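Local coordinates for Abbfa_003403 (Acinetobacter baumannii, PDB 4ZXH), which probably makes a peptide product as a four-domain nonribosomal peptide synthetase, with condensation, adenylation, carrier and thioesterase domains and a phosphopantetheine arm that carries the intermediates, at residues I26-R31 with L1010-V1015; V73-N78 with H147-F152; E22-W27 with Q80-L85; A1029-Y1034 with E1038-I1043. All coordinates share one frame; numbering follows the deposited sequence.

In the fold
Contacts 1, 2 and 3 adjoin one another around helix 21-32 of the condensation domain. Contact 1 docks the carrier helix 1008-1022 on it, contact 3 lays it on strand 81-87, and their centres are about 8 Å apart. Contact 2 lies about 7 Å, centre to centre, from contact 3 and shares its three-stranded sheet; W27 NE1 ties them by a hydrogen bond to M75 O. The 4'-phosphopantetheine touches I26 in both contacts 1 and 3, as it runs along helix 21-32. Contact 4 is internal to the carrier domain, its centre about 15 Å from that of contact 1, and joins it through L1031 packed on A1011, L1014 and V1015.

Contact 1 of 4, residues I26-R31 with L1010-V1015; sequences IWYIQR and LAVKLV. With PNS (4'-phosphopantetheine), chain B.
The docking surface between the condensation and carrier domains is made by A1011 and V1012, on the helix that opens at S1008 of the carrier signature GGHSL, and by W27 and Y28 of helix 21-32. No hydrogen bond crosses; one methyl serves both aromatic residues. V1012 CG2 lies 3.8 Å from W27 CZ3, at the edge of the indole and near its plane. The same CG2 stands 3.8 Å from Y28 CD1, again at a ring edge, in plane. The first torsion of Y28 (chi1 -177°) swings the phenol off the helix with CG opposite the backbone N, bringing OH within 4.3 Å of A1011 CB. Across the ring, Y28 CD2 is 4.2 Å from C28 of the phosphopantetheine, and I29 CD1 approaches its N36 at 3.8 Å, which places one turn of the helix along the prosthetic arm. R31 CG lies over the rim of one face of the W27 indole, whose NE1 is bonded to M75 O. The axes of 26-31 and 1010-1015 come within 11.7 Å, at 48°, bridged by side chains alone. Behind the interface, L1031 and V1028 of the following carrier helix back A1011 and V1012, while loop residue L121 packs against W27.

Contact 2 of 4, residues V73-N78 with H147-F152; sequences VSMPAN and HALMDF
The carbonyl oxygen of A148 accepts a hydrogen bond from Q23 NE2 of helix 21-32, a partner outside both segments, and the methyl end of M75 passes by it, with M75 CE 3.3 Å from A148 O. No hydrogen bond joins the two segments; the contact is apolar. M75 leaves the sheet with CG on the backbone N side (chi1 -61°) and then runs fully extended, which carries its thioether across to the loop 147-152. There the sulfur passes A148, with M75 SD 4.2 Å from A148 CB, and the terminal methyl meets the leucine, with M75 CE 3.8 Å from L149 CD1. That leucine methyl is shared: L149 CD1 is also 3.8 Å from V73 CG1, where the two branched side chains cross at a slant. M75 O, pointing elsewhere, takes the indole NH of W27. I26 of the same helix packs on A148. Beyond it D151 caps helix 152-165 and forms a salt bridge with R285. The A148 side chain lies about 10 Å from the phosphopantetheine. H146 to D151 spell HHALMD, matching the HHxxxD part of the HHxxxDG signature at the active-site tunnel of condensation domains, here held against strand 73-78.

Contact 3 of 4, residues E22-W27 with Q80-L85; sequences EQLGIW and QGIEQL. With PNS (4'-phosphopantetheine), chain B.
Helix 21-32 packs across strand 81-87 of the condensation domain's three-stranded sheet in a helix-on-sheet contact, where I82 fits against W27 and L24 and a glutamine pair closes one end. The axes of 22-27 and 81-85 approach to 10.6 Å at 106°. I82 spreads both branches over one face of the indole: CD1 makes a CH-pi contact 3.9 Å from the centroid of the W27 six-membered ring, while CG2 sits nearer the ring junction, 3.7 Å from W27 CE2. The same I82 CD1 reaches L24 CD1 at 3.9 Å, and V1012 and L1009 of the carrier helix also touch this isoleucine. On the helix's pantetheine-facing side, G25, with no side chain, lets its CA come 3.2 Å from O35 of the phosphopantetheine. At the polar end Q23 NE2 donates to Q84 OE1 over 2.9 Å, nearly straight at 169°. The acceptor lies in the plane of the Q23 amide, but the donor stands well above the Q84 carbonyl plane; the two amides are turned 77° apart. Q23 OE1 accepts from S20 N, and Q84 NE2 binds A18 O; these bonds should fix both amides in rotation and satisfy them where they are buried.

Contact 4 of 4, residues A1029-Y1034 with E1038-I1043; sequences ALLAQY and ERLGEI
I1043 sets its CG1 branch over the face of the Y1034 ring, and this pair is the apolar centre of the contact. I1043 CG1 makes a CH-pi contact 3.4 Å from the ring centroid, almost exactly on the normal, and CD1 continues outward over the same ring to 3.6 Å from Y1034 CZ. Y1034 is the first residue to leave the helical path of 1028-1033; its first torsion (chi1 -55°) sets the ring on the backbone N side, turned toward helix 1037-1046. Beside it L1040 fills the inner flank: its CB is 4.2 Å from Y1034 CB and 3.4 Å from the carbonyl oxygen Y1034 O. Deeper in the carrier domain, L1040 CD2 meets L1031 CD1 at 4.2 Å. R1039 forms the polar edge. Bent at chi3 (55°), its chain folds back so that one face of the guanidinium, toward its rim, rests over Y1034 CD1, the two planes inclined by 42°. From there R1039 NH2 makes a weak, bent hydrogen bond to Q1033 O (2.6 Å). This places a positive group by a carbonyl at the end of helix 1028-1033, where the helix dipole might welcome it. Q1033 turns its NE2 to Q929 O on helix 921-931 of the adenylation C-terminal region. That helix also touches R1039, and its K926 forms a salt bridge with E1042, while L1031 and L1040 pack inward on helix 1008-1022.

Contact 1 of 4, residues I26-R31 with L1010-V1015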
# COMPACT_ATOMS: atom_id res chain seq x y z
N ILE A 26 -5.81 18.33 -11.91
CA ILE A 26 -4.48 18.25 -12.50
C ILE A 26 -3.47 19.04 -11.67
O ILE A 26 -2.38 18.55 -11.35
CB ILE A 26 -4.42 18.81 -13.91
CG1 ILE A 26 -5.56 18.26 -14.79
CG2 ILE A 26 -3.05 18.58 -14.47
CD1 ILE A 26 -5.52 16.81 -14.99
N TRP A 27 -3.85 20.27 -11.36
CA TRP A 27 -3.01 21.15 -10.56
C TRP A 27 -2.58 20.44 -9.30
O TRP A 27 -1.38 20.30 -9.03
CB TRP A 27 -3.75 22.43 -10.22
CG TRP A 27 -2.89 23.46 -9.62
CD1 TRP A 27 -2.26 24.49 -10.27
CD2 TRP A 27 -2.56 23.61 -8.23
NE1 TRP A 27 -1.56 25.27 -9.37
CE2 TRP A 27 -1.72 24.74 -8.11
CE3 TRP A 27 -2.89 22.89 -7.07
CZ2 TRP A 27 -1.21 25.16 -6.89
CZ3 TRP A 27 -2.38 23.31 -5.86
CH2 TRP A 27 -1.55 24.44 -5.77
N TYR A 28 -3.57 19.95 -8.55
CA TYR A 28 -3.31 19.26 -7.30
C TYR A 28 -2.29 18.12 -7.46
O TYR A 28 -1.34 18.01 -6.68
CB TYR A 28 -4.61 18.73 -6.71
CG TYR A 28 -4.45 18.05 -5.37
CD1 TYR A 28 -4.27 18.80 -4.21
CD2 TYR A 28 -4.50 16.68 -5.26
CE1 TYR A 28 -4.13 18.17 -2.97
CE2 TYR A 28 -4.35 16.05 -4.04
CZ TYR A 28 -4.17 16.80 -2.89
OH TYR A 28 -4.04 16.15 -1.67
N ILE A 29 -2.49 17.29 -8.46
CA ILE A 29 -1.61 16.15 -8.68
C ILE A 29 -0.16 16.63 -8.89
O ILE A 29 0.78 16.04 -8.35
CB ILE A 29 -2.10 15.29 -9.86
CG1 ILE A 29 -3.46 14.68 -9.50
CG2 ILE A 29 -1.12 14.17 -10.17
CD1 ILE A 29 -4.08 13.85 -10.57
N GLN A 30 0.01 17.73 -9.62
CA GLN A 30 1.36 18.27 -9.85
C GLN A 30 2.02 18.82 -8.58
O GLN A 30 3.24 18.70 -8.44
CB GLN A 30 1.34 19.37 -10.91
CG GLN A 30 2.72 19.63 -11.52
CD GLN A 30 3.24 18.42 -12.27
OE1 GLN A 30 2.63 17.96 -13.22
NE2 GLN A 30 4.38 17.90 -11.85
N ARG A 31 1.24 19.42 -7.67
CA ARG A 31 1.80 19.81 -6.35
C ARG A 31 2.11 18.57 -5.53
O ARG A 31 3.11 18.51 -4.82
CB ARG A 31 0.85 20.71 -5.56
CG ARG A 31 0.95 22.16 -5.94
CD ARG A 31 2.36 22.69 -5.73
NE ARG A 31 2.47 23.40 -4.46
CZ ARG A 31 2.27 24.71 -4.34
NH1 ARG A 31 1.98 25.41 -5.41
NH2 ARG A 31 2.38 25.31 -3.16
N LEU A 1010 -9.33 21.54 0.14
CA LEU A 1010 -9.11 21.90 1.55
C LEU A 1010 -7.68 21.66 2.01
O LEU A 1010 -7.12 22.49 2.72
CB LEU A 1010 -10.04 21.12 2.48
CG LEU A 1010 -11.47 21.63 2.65
CD1 LEU A 1010 -12.04 21.07 3.94
CD2 LEU A 1010 -11.49 23.12 2.68
N ALA A 1011 -7.11 20.53 1.62
CA ALA A 1011 -5.72 20.22 1.95
C ALA A 1011 -4.75 21.29 1.44
O ALA A 1011 -3.77 21.59 2.12
CB ALA A 1011 -5.34 18.88 1.38
N VAL A 1012 -5.02 21.86 0.27
CA VAL A 1012 -4.18 22.93 -0.23
C VAL A 1012 -4.32 24.17 0.65
O VAL A 1012 -3.33 24.80 0.99
CB VAL A 1012 -4.51 23.31 -1.68
CG1 VAL A 1012 -3.91 24.64 -2.01
CG2 VAL A 1012 -4.00 22.23 -2.65
N LYS A 1013 -5.54 24.47 1.06
CA LYS A 1013 -5.79 25.61 1.93
C LYS A 1013 -5.12 25.39 3.28
O LYS A 1013 -4.45 26.28 3.80
CB LYS A 1013 -7.29 25.85 2.12
CG LYS A 1013 -8.01 26.29 0.83
CD LYS A 1013 -9.48 26.60 1.11
CE LYS A 1013 -10.34 26.63 -0.17
NZ LYS A 1013 -10.07 27.79 -1.05
N LEU A 1014 -5.30 24.20 3.83
CA LEU A 1014 -4.71 23.85 5.12
C LEU A 1014 -3.19 24.06 5.13
O LEU A 1014 -2.65 24.74 6.00
CB LEU A 1014 -5.04 22.41 5.47
CG LEU A 1014 -4.32 21.86 6.71
CD1 LEU A 1014 -4.59 22.75 7.87
CD2 LEU A 1014 -4.82 20.49 7.06
N VAL A 1015 -2.51 23.46 4.17
CA VAL A 1015 -1.07 23.52 4.12
C VAL A 1015 -0.56 24.94 3.98
O VAL A 1015 0.44 25.32 4.59
CB VAL A 1015 -0.53 22.66 2.98
CG1 VAL A 1015 0.89 23.07 2.64
CG2 VAL A 1015 -0.59 21.18 3.38
O23 PNS B . -8.10 13.38 -3.09
P24 PNS B . -8.69 14.73 -3.40
O25 PNS B . -9.97 15.13 -2.70
O27 PNS B . -8.98 14.70 -4.98
C28 PNS B . -7.94 14.40 -5.90
C29 PNS B . -8.48 14.52 -7.32
C30 PNS B . -9.02 15.94 -7.44
C31 PNS B . -9.61 13.50 -7.51
C32 PNS B . -7.36 14.21 -8.32
O33 PNS B . -6.68 13.03 -7.86
C34 PNS B . -7.92 14.03 -9.72
O35 PNS B . -8.52 14.94 -10.31
N36 PNS B . -7.76 12.86 -10.32
C37 PNS B . -8.26 12.60 -11.66
C38 PNS B . -7.06 12.24 -12.54
C39 PNS B . -7.31 12.71 -13.94
O40 PNS B . -7.90 13.76 -14.15
N41 PNS B . -6.85 11.89 -14.87
C42 PNS B . -6.92 12.04 -16.31
C43 PNS B . -6.55 10.65 -16.78
S44 PNS B . -8.07 9.77 -17.13

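Contact 2 of 4, residues V73-N78 with H147-F152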
# COMPACT_ATOMS: atom_id res chain seq x y z
N VAL A 73 -0.18 32.80 -18.40
CA VAL A 73 -0.76 32.43 -17.10
C VAL A 73 0.21 31.67 -16.18
O VAL A 73 1.04 30.89 -16.64
CB VAL A 73 -2.04 31.58 -17.33
CG1 VAL A 73 -2.39 30.72 -16.13
CG2 VAL A 73 -3.20 32.48 -17.71
N SER A 74 0.12 31.93 -14.87
CA SER A 74 0.72 31.08 -13.85
C SER A 74 -0.37 30.74 -12.83
O SER A 74 -1.42 31.39 -12.81
CB SER A 74 1.92 31.76 -13.18
OG SER A 74 1.56 32.68 -12.15
N MET A 75 -0.16 29.71 -12.00
CA MET A 75 -1.20 29.23 -11.09
C MET A 75 -0.69 29.07 -9.66
O MET A 75 -0.49 27.96 -9.18
CB MET A 75 -1.80 27.90 -11.58
CG MET A 75 -2.46 27.97 -12.96
SD MET A 75 -3.00 26.38 -13.62
CE MET A 75 -3.26 26.79 -15.33
N PRO A 76 -0.49 30.19 -8.97
CA PRO A 76 0.08 30.17 -7.62
C PRO A 76 -0.98 29.86 -6.58
O PRO A 76 -2.18 29.99 -6.87
CB PRO A 76 0.59 31.59 -7.45
CG PRO A 76 -0.43 32.40 -8.21
CD PRO A 76 -0.87 31.55 -9.38
N ALA A 77 -0.55 29.48 -5.38
CA ALA A 77 -1.49 29.18 -4.31
C ALA A 77 -1.31 30.12 -3.14
O ALA A 77 -0.19 30.51 -2.83
CB ALA A 77 -1.33 27.75 -3.87
N ASN A 78 -2.42 30.51 -2.53
CA ASN A 78 -2.42 31.19 -1.23
C ASN A 78 -3.35 30.44 -0.27
O ASN A 78 -3.84 29.35 -0.59
CB ASN A 78 -2.81 32.66 -1.38
CG ASN A 78 -4.19 32.85 -1.99
OD1 ASN A 78 -5.19 32.41 -1.44
ND2 ASN A 78 -4.24 33.49 -3.15
N HIS A 147 -1.12 20.11 -19.00
CA HIS A 147 -2.56 19.89 -19.17
C HIS A 147 -3.40 20.74 -18.18
O HIS A 147 -4.58 21.01 -18.43
CB HIS A 147 -2.85 18.39 -19.00
CG HIS A 147 -4.15 17.93 -19.61
ND1 HIS A 147 -5.29 18.69 -19.59
CD2 HIS A 147 -4.47 16.76 -20.21
CE1 HIS A 147 -6.27 18.01 -20.17
NE2 HIS A 147 -5.80 16.84 -20.55
N ALA A 148 -2.80 21.17 -17.07
CA ALA A 148 -3.49 22.13 -16.19
C ALA A 148 -3.80 23.44 -16.92
O ALA A 148 -4.74 24.15 -16.53
CB ALA A 148 -2.66 22.42 -14.93
N LEU A 149 -3.05 23.75 -17.97
CA LEU A 149 -3.24 25.01 -18.68
C LEU A 149 -4.29 24.86 -19.78
O LEU A 149 -5.18 25.70 -19.91
CB LEU A 149 -1.93 25.52 -19.27
CG LEU A 149 -2.01 26.94 -19.86
CD1 LEU A 149 -2.20 28.03 -18.76
CD2 LEU A 149 -0.81 27.27 -20.76
N MET A 150 -4.19 23.81 -20.58
CA MET A 150 -5.18 23.62 -21.64
C MET A 150 -5.26 22.17 -22.05
O MET A 150 -4.39 21.37 -21.74
CB MET A 150 -4.89 24.53 -22.86
CG MET A 150 -3.53 24.37 -23.58
SD MET A 150 -3.29 25.48 -25.04
CE MET A 150 -2.94 27.03 -24.24
N ASP A 151 -6.35 21.82 -22.73
CA ASP A 151 -6.53 20.46 -23.19
C ASP A 151 -6.09 20.31 -24.65
O ASP A 151 -5.61 21.25 -25.28
CB ASP A 151 -8.00 20.05 -23.02
CG ASP A 151 -8.94 21.04 -23.64
OD1 ASP A 151 -8.50 21.76 -24.56
OD2 ASP A 151 -10.12 21.09 -23.23
N PHE A 152 -6.26 19.11 -25.19
CA PHE A 152 -5.88 18.78 -26.55
C PHE A 152 -6.73 19.53 -27.58
O PHE A 152 -6.18 20.03 -28.57
CB PHE A 152 -5.99 17.28 -26.76
CG PHE A 152 -5.27 16.78 -27.98
CD1 PHE A 152 -3.88 16.81 -28.04
CD2 PHE A 152 -5.98 16.27 -29.06
CE1 PHE A 152 -3.21 16.36 -29.17
CE2 PHE A 152 -5.32 15.80 -30.18
CZ PHE A 152 -3.93 15.85 -30.24

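Contact 3 of 4, residues E22-W27 with Q80-L85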
# COMPACT_ATOMS: atom_id res chain seq x y z
N GLU A 22 -12.14 21.81 -13.42
CA GLU A 22 -11.45 20.92 -14.35
C GLU A 22 -9.94 21.06 -14.25
O GLU A 22 -9.19 20.19 -14.68
CB GLU A 22 -11.88 21.20 -15.78
CG GLU A 22 -13.35 20.91 -16.07
CD GLU A 22 -14.24 22.09 -15.75
OE1 GLU A 22 -13.87 22.87 -14.85
OE2 GLU A 22 -15.27 22.27 -16.43
N GLN A 23 -9.49 22.19 -13.70
CA GLN A 23 -8.07 22.46 -13.54
C GLN A 23 -7.54 21.99 -12.17
O GLN A 23 -6.38 21.62 -12.03
CB GLN A 23 -7.82 23.95 -13.69
CG GLN A 23 -7.62 24.44 -15.11
CD GLN A 23 -7.52 25.95 -15.16
OE1 GLN A 23 -8.37 26.66 -14.62
NE2 GLN A 23 -6.45 26.46 -15.76
N LEU A 24 -8.41 22.03 -11.17
CA LEU A 24 -8.03 21.72 -9.80
C LEU A 24 -7.36 20.36 -9.66
O LEU A 24 -6.32 20.24 -9.02
CB LEU A 24 -9.28 21.80 -8.92
CG LEU A 24 -9.25 21.21 -7.52
CD1 LEU A 24 -8.17 21.85 -6.71
CD2 LEU A 24 -10.63 21.43 -6.88
N GLY A 25 -7.96 19.34 -10.27
CA GLY A 25 -7.43 17.99 -10.13
C GLY A 25 -6.03 17.83 -10.70
O GLY A 25 -5.16 17.23 -10.07
N ILE A 26 -5.81 18.33 -11.91
CA ILE A 26 -4.48 18.25 -12.50
C ILE A 26 -3.47 19.04 -11.67
O ILE A 26 -2.38 18.55 -11.35
CB ILE A 26 -4.42 18.81 -13.91
CG1 ILE A 26 -5.56 18.26 -14.79
CG2 ILE A 26 -3.05 18.58 -14.47
CD1 ILE A 26 -5.52 16.81 -14.99
N TRP A 27 -3.85 20.27 -11.36
CA TRP A 27 -3.01 21.15 -10.56
C TRP A 27 -2.58 20.44 -9.30
O TRP A 27 -1.38 20.30 -9.03
CB TRP A 27 -3.75 22.43 -10.22
CG TRP A 27 -2.89 23.46 -9.62
CD1 TRP A 27 -2.26 24.49 -10.27
CD2 TRP A 27 -2.56 23.61 -8.23
NE1 TRP A 27 -1.56 25.27 -9.37
CE2 TRP A 27 -1.72 24.74 -8.11
CE3 TRP A 27 -2.89 22.89 -7.07
CZ2 TRP A 27 -1.21 25.16 -6.89
CZ3 TRP A 27 -2.38 23.31 -5.86
CH2 TRP A 27 -1.55 24.44 -5.77
N GLN A 80 -6.30 31.23 0.75
CA GLN A 80 -7.69 31.30 0.30
C GLN A 80 -7.91 30.44 -0.95
O GLN A 80 -8.99 30.45 -1.55
CB GLN A 80 -8.09 32.76 0.03
N GLY A 81 -6.87 29.70 -1.35
CA GLY A 81 -6.96 28.76 -2.46
C GLY A 81 -5.97 28.90 -3.61
O GLY A 81 -4.80 29.26 -3.43
N ILE A 82 -6.44 28.60 -4.82
CA ILE A 82 -5.60 28.60 -6.00
C ILE A 82 -6.07 29.65 -7.00
O ILE A 82 -7.27 29.79 -7.24
CB ILE A 82 -5.60 27.22 -6.65
CG1 ILE A 82 -5.29 26.16 -5.59
CG2 ILE A 82 -4.58 27.14 -7.79
CD1 ILE A 82 -5.71 24.73 -5.97
N GLU A 83 -5.13 30.40 -7.57
CA GLU A 83 -5.46 31.46 -8.53
C GLU A 83 -4.84 31.23 -9.92
O GLU A 83 -3.89 30.46 -10.06
CB GLU A 83 -5.01 32.82 -7.99
CG GLU A 83 -5.94 33.45 -6.96
CD GLU A 83 -5.45 34.82 -6.49
OE1 GLU A 83 -4.22 34.98 -6.36
OE2 GLU A 83 -6.29 35.73 -6.26
N GLN A 84 -5.40 31.88 -10.93
CA GLN A 84 -4.75 32.07 -12.23
C GLN A 84 -4.35 33.52 -12.37
O GLN A 84 -5.20 34.41 -12.23
CB GLN A 84 -5.67 31.72 -13.40
CG GLN A 84 -5.90 30.27 -13.63
CD GLN A 84 -6.81 30.02 -14.81
OE1 GLN A 84 -6.41 29.40 -15.79
NE2 GLN A 84 -8.05 30.50 -14.72
N LEU A 85 -3.09 33.78 -12.65
CA LEU A 85 -2.67 35.15 -12.93
C LEU A 85 -2.36 35.31 -14.42
O LEU A 85 -1.64 34.49 -15.01
CB LEU A 85 -1.44 35.51 -12.09
CG LEU A 85 -1.43 35.26 -10.58
CD1 LEU A 85 -0.16 35.84 -9.98
CD2 LEU A 85 -2.67 35.84 -9.89
O23 PNS B . -8.10 13.38 -3.09
P24 PNS B . -8.69 14.73 -3.40
O25 PNS B . -9.97 15.13 -2.70
O27 PNS B . -8.98 14.70 -4.98
C28 PNS B . -7.94 14.40 -5.90
C29 PNS B . -8.48 14.52 -7.32
C30 PNS B . -9.02 15.94 -7.44
C31 PNS B . -9.61 13.50 -7.51
C32 PNS B . -7.36 14.21 -8.32
O33 PNS B . -6.68 13.03 -7.86
C34 PNS B . -7.92 14.03 -9.72
O35 PNS B . -8.52 14.94 -10.31
N36 PNS B . -7.76 12.86 -10.32
C37 PNS B . -8.26 12.60 -11.66
C38 PNS B . -7.06 12.24 -12.54
C39 PNS B . -7.31 12.71 -13.94
O40 PNS B . -7.90 13.76 -14.15
N41 PNS B . -6.85 11.89 -14.87
C42 PNS B . -6.92 12.04 -16.31
C43 PNS B . -6.55 10.65 -16.78
S44 PNS B . -8.07 9.77 -17.13

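Contact 4 of 4, residues A1029-Y1034 with E1038-I1043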
# COMPACT_ATOMS: atom_id res chain seq x y z
N ALA A 1029 1.87 16.76 0.01
CA ALA A 1029 2.38 15.40 0.07
C ALA A 1029 2.59 14.98 1.52
O ALA A 1029 2.24 13.86 1.90
CB ALA A 1029 3.66 15.26 -0.72
N LEU A 1030 3.16 15.88 2.33
CA LEU A 1030 3.35 15.62 3.76
C LEU A 1030 2.02 15.45 4.47
O LEU A 1030 1.88 14.60 5.35
CB LEU A 1030 4.15 16.74 4.42
CG LEU A 1030 5.65 16.59 4.15
CD1 LEU A 1030 6.48 17.80 4.58
CD2 LEU A 1030 6.13 15.33 4.84
N LEU A 1031 1.02 16.25 4.09
CA LEU A 1031 -0.29 16.12 4.72
C LEU A 1031 -1.00 14.83 4.31
O LEU A 1031 -1.73 14.23 5.09
CB LEU A 1031 -1.18 17.32 4.38
CG LEU A 1031 -2.61 17.21 4.89
CD1 LEU A 1031 -2.62 17.11 6.39
CD2 LEU A 1031 -3.40 18.41 4.44
N ALA A 1032 -0.78 14.40 3.08
CA ALA A 1032 -1.45 13.19 2.60
C ALA A 1032 -0.97 11.97 3.30
O ALA A 1032 -1.67 10.97 3.45
CB ALA A 1032 -1.24 13.05 1.13
N GLN A 1033 0.21 12.09 3.83
CA GLN A 1033 0.84 10.92 4.33
C GLN A 1033 0.97 10.96 5.85
O GLN A 1033 0.92 9.92 6.53
CB GLN A 1033 2.13 10.82 3.55
CG GLN A 1033 3.26 9.86 3.97
CD GLN A 1033 2.75 8.42 4.30
OE1 GLN A 1033 2.37 8.26 5.41
NE2 GLN A 1033 2.48 7.50 3.28
N TYR A 1034 1.00 12.17 6.38
CA TYR A 1034 0.81 12.42 7.79
C TYR A 1034 -0.51 13.18 8.04
O TYR A 1034 -0.50 14.37 8.34
CB TYR A 1034 2.01 13.19 8.36
CG TYR A 1034 3.30 12.48 8.08
CD1 TYR A 1034 3.73 11.42 8.88
CD2 TYR A 1034 4.08 12.84 6.99
CE1 TYR A 1034 4.92 10.75 8.60
CE2 TYR A 1034 5.26 12.17 6.70
CZ TYR A 1034 5.67 11.12 7.52
OH TYR A 1034 6.83 10.43 7.26
N GLU A 1038 -1.62 13.94 15.35
CA GLU A 1038 -0.47 13.31 16.00
C GLU A 1038 0.68 13.15 15.02
O GLU A 1038 1.81 13.57 15.31
CB GLU A 1038 -0.83 11.94 16.58
CG GLU A 1038 0.23 11.43 17.56
CD GLU A 1038 0.38 9.93 17.55
OE1 GLU A 1038 0.24 9.33 16.47
OE2 GLU A 1038 0.61 9.34 18.63
N ARG A 1039 0.39 12.52 13.88
CA ARG A 1039 1.44 12.13 12.96
C ARG A 1039 2.10 13.35 12.32
O ARG A 1039 3.32 13.39 12.15
CB ARG A 1039 0.88 11.19 11.89
CG ARG A 1039 0.80 9.77 12.40
CD ARG A 1039 -0.04 8.83 11.54
NE ARG A 1039 0.34 8.73 10.13
CZ ARG A 1039 1.55 8.40 9.68
NH1 ARG A 1039 2.56 8.16 10.52
NH2 ARG A 1039 1.76 8.33 8.38
N LEU A 1040 1.29 14.36 12.00
CA LEU A 1040 1.81 15.56 11.36
C LEU A 1040 2.61 16.34 12.38
O LEU A 1040 3.63 16.94 12.06
CB LEU A 1040 0.67 16.40 10.79
CG LEU A 1040 0.94 17.72 10.08
CD1 LEU A 1040 1.78 17.55 8.82
CD2 LEU A 1040 -0.40 18.34 9.74
N GLY A 1041 2.14 16.32 13.62
CA GLY A 1041 2.80 16.99 14.72
C GLY A 1041 4.18 16.43 14.99
O GLY A 1041 5.08 17.20 15.30
N GLU A 1042 4.36 15.11 14.87
CA GLU A 1042 5.69 14.52 15.04
C GLU A 1042 6.64 15.03 13.96
O GLU A 1042 7.81 15.34 14.24
CB GLU A 1042 5.63 12.98 15.03
CG GLU A 1042 4.82 12.39 16.18
CD GLU A 1042 4.62 10.88 16.09
OE1 GLU A 1042 5.06 10.25 15.11
OE2 GLU A 1042 4.01 10.32 17.03
N ILE A 1043 6.14 15.14 12.73
CA ILE A 1043 6.91 15.64 11.60
C ILE A 1043 7.37 17.08 11.81
O ILE A 1043 8.52 17.42 11.58
CB ILE A 1043 6.08 15.55 10.31
CG1 ILE A 1043 5.98 14.10 9.86
CG2 ILE A 1043 6.68 16.42 9.21
CD1 ILE A 1043 7.32 13.41 9.83